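PDB 3EAF: ABC transporter, substrate binding protein from Aeropyrum pernix, which probably binds a small solute outside the cell and delivers it to an ABC transporter in the membrane for uptake. Local coordinates for residues A[257-262]-A[353-358]. Numbering follows the deposited sequence.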
loop_
_atom_site.group_PDB
_atom_site.type_symbol
_atom_site.label_atom_id
_atom_site.label_comp_id
_atom_site.label_asym_id
_atom_site.label_seq_id
_atom_site.Cartn_x
_atom_site.Cartn_y
_atom_site.Cartn_z
ATOM N N PHE A 257 -0.804 7.646 -3.377
ATOM C CA PHE A 257 -1.028 8.735 -2.425
ATOM C C PHE A 257 0.037 9.800 -2.614
ATOM O O PHE A 257 1.220 9.478 -2.790
ATOM C CB PHE A 257 -0.953 8.213 -0.978
ATOM C CG PHE A 257 -1.580 6.855 -0.788
ATOM C CD1 PHE A 257 -2.949 6.730 -0.582
ATOM C CD2 PHE A 257 -0.799 5.703 -0.830
ATOM C CE1 PHE A 257 -3.535 5.490 -0.420
ATOM C CE2 PHE A 257 -1.376 4.451 -0.662
ATOM C CZ PHE A 257 -2.749 4.344 -0.465
ATOM N N ILE A 258 -0.382 11.064 -2.565
ATOM C CA ILE A 258 0.542 12.193 -2.639
ATOM C C ILE A 258 1.467 12.211 -1.412
ATOM O O ILE A 258 1.027 11.924 -0.293
ATOM C CB ILE A 258 -0.232 13.544 -2.812
ATOM C CG1 ILE A 258 0.670 14.640 -3.399
ATOM C CG2 ILE A 258 -0.884 14.005 -1.496
ATOM C CD1 ILE A 258 1.188 14.352 -4.816
ATOM N N TYR A 259 2.751 12.490 -1.630
ATOM C CA TYR A 259 3.704 12.626 -0.527
ATOM C C TYR A 259 3.433 13.957 0.160
ATOM O O TYR A 259 3.042 14.918 -0.513
ATOM C CB TYR A 259 5.147 12.671 -1.029
ATOM C CG TYR A 259 5.762 11.386 -1.543
ATOM C CD1 TYR A 259 4.978 10.334 -2.024
ATOM C CD2 TYR A 259 7.149 11.249 -1.587
ATOM C CE1 TYR A 259 5.567 9.168 -2.519
ATOM C CE2 TYR A 259 7.743 10.102 -2.073
ATOM C CZ TYR A 259 6.951 9.065 -2.537
ATOM O OH TYR A 259 7.561 7.940 -3.016
ATOM N N PRO A 260 3.648 14.032 1.493
ATOM C CA PRO A 260 3.527 15.339 2.162
ATOM C C PRO A 260 4.332 16.471 1.483
ATOM O O PRO A 260 3.829 17.584 1.376
ATOM C CB PRO A 260 4.048 15.060 3.580
ATOM C CG PRO A 260 3.744 13.614 3.804
ATOM C CD PRO A 260 3.979 12.956 2.450
HETATM N N MSE A 261 5.549 16.180 1.016
HETATM C CA MSE A 261 6.404 17.176 0.339
HETATM C C MSE A 261 5.845 17.748 -0.975
HETATM O O MSE A 261 6.278 18.814 -1.421
HETATM C CB MSE A 261 7.813 16.614 0.093
HETATM C CG MSE A 261 7.842 15.362 -0.776
HETATM SE SE MSE A 261 9.641 14.788 -1.263
HETATM C CE MSE A 261 10.525 14.758 0.472
ATOM N N PHE A 262 4.908 17.037 -1.601
ATOM C CA PHE A 262 4.226 17.545 -2.803
ATOM C C PHE A 262 2.790 17.996 -2.489
ATOM O O PHE A 262 2.010 18.310 -3.393
ATOM C CB PHE A 262 4.196 16.487 -3.926
ATOM C CG PHE A 262 5.546 15.913 -4.279
ATOM C CD1 PHE A 262 6.619 16.744 -4.594
ATOM C CD2 PHE A 262 5.736 14.535 -4.310
ATOM C CE1 PHE A 262 7.867 16.212 -4.923
ATOM C CE2 PHE A 262 6.983 13.990 -4.638
ATOM C CZ PHE A 262 8.050 14.832 -4.948
ATOM N N PHE A 353 0.377 8.007 -8.732
ATOM C CA PHE A 353 1.446 8.982 -8.922
ATOM C C PHE A 353 2.744 8.235 -9.189
ATOM O O PHE A 353 2.944 7.132 -8.692
ATOM C CB PHE A 353 1.624 9.872 -7.689
ATOM C CG PHE A 353 0.408 10.689 -7.334
ATOM C CD1 PHE A 353 0.063 11.820 -8.079
ATOM C CD2 PHE A 353 -0.377 10.346 -6.234
ATOM C CE1 PHE A 353 -1.058 12.596 -7.733
ATOM C CE2 PHE A 353 -1.499 11.109 -5.881
ATOM C CZ PHE A 353 -1.842 12.233 -6.641
ATOM N N ILE A 354 3.622 8.839 -9.981
ATOM C CA ILE A 354 4.967 8.322 -10.171
ATOM C C ILE A 354 5.943 9.365 -9.662
ATOM O O ILE A 354 5.807 10.556 -9.966
ATOM C CB ILE A 354 5.262 7.983 -11.665
ATOM C CG1 ILE A 354 4.316 6.880 -12.187
ATOM C CG2 ILE A 354 6.748 7.625 -11.862
ATOM C CD1 ILE A 354 4.519 5.492 -11.584
ATOM N N ILE A 355 6.928 8.912 -8.894
ATOM C CA ILE A 355 7.909 9.796 -8.281
ATOM C C ILE A 355 9.291 9.401 -8.768
ATOM O O ILE A 355 9.635 8.213 -8.784
ATOM C CB ILE A 355 7.839 9.742 -6.715
ATOM C CG1 ILE A 355 6.447 10.154 -6.218
ATOM C CG2 ILE A 355 8.909 10.616 -6.068
ATOM C CD1 ILE A 355 5.467 8.989 -6.144
ATOM N N LYS A 356 10.071 10.397 -9.172
ATOM C CA LYS A 356 11.423 10.164 -9.654
ATOM C C LYS A 356 12.475 10.542 -8.620
ATOM O O LYS A 356 12.385 11.590 -7.980
ATOM C CB LYS A 356 11.678 10.963 -10.933
ATOM C CG LYS A 356 13.050 10.732 -11.562
ATOM C CD LYS A 356 13.226 11.628 -12.765
ATOM C CE LYS A 356 14.552 11.410 -13.461
ATOM N NZ LYS A 356 14.713 12.424 -14.556
ATOM N N LEU A 357 13.480 9.688 -8.481
ATOM C CA LEU A 357 14.707 10.071 -7.815
ATOM C C LEU A 357 15.494 10.912 -8.821
ATOM O O LEU A 357 16.112 10.380 -9.750
ATOM C CB LEU A 357 15.495 8.833 -7.374
ATOM C CG LEU A 357 16.875 9.001 -6.730
ATOM C CD1 LEU A 357 16.845 10.046 -5.628
ATOM C CD2 LEU A 357 17.370 7.661 -6.193
ATOM N N GLY A 358 15.439 12.229 -8.639
ATOM C CA GLY A 358 15.995 13.173 -9.613
ATOM C C GLY A 358 17.507 13.141 -9.744
ATOM O O GLY A 358 18.209 12.621 -8.868
#
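Ile355 and Tyr259 reach toward each other tip to tip, and the isoleucine meets the phenol ring over one face. Its CG1 stands 3.8 Å above the ring plane of Tyr259, displaced toward the rim, in a CH-pi contact, while CD1 of Ile355 comes to 3.6 Å from CE1 of Tyr259. The isoleucine is shared between two rings. With CG2 anti to its backbone N, that methyl lies 4.1 Å from CE2 of Phe262, near the plane of the ring and at its edge, while still brushing the Tyr259 ring. A backbone hydrogen bond from Phe262 N to Tyr259 O (3.0 Å) ties the 3-10 segment 260-262 and helps to keep the two rings close. Phe353 offers its own ring face to an aliphatic chain: Ile258, with CG1 anti to the backbone N (chi1 -159°) and chi2 at 63°, sets CD1 4.0 Å above the ring plane of Phe353, over the centre. The same ring also packs on main chain, CE2 of Phe353 lying 3.5 Å from N of Ile258. An alanine in place of Tyr259 would probably leave the CG1-CD1 arm of Ile355 without the face it packs on and open a gap between the loop and strand 352-357. This largely buried, apolar contact packs the loop that follows strand 251-255 against the antiparallel neighbour of that strand, 352-357, in the mixed sheet of a periplasmic-binding-protein fold; Tyr259 also touches Leu363 of strand 363-369 and Leu288 of helix 288-304, whose Val291 meets Pro260.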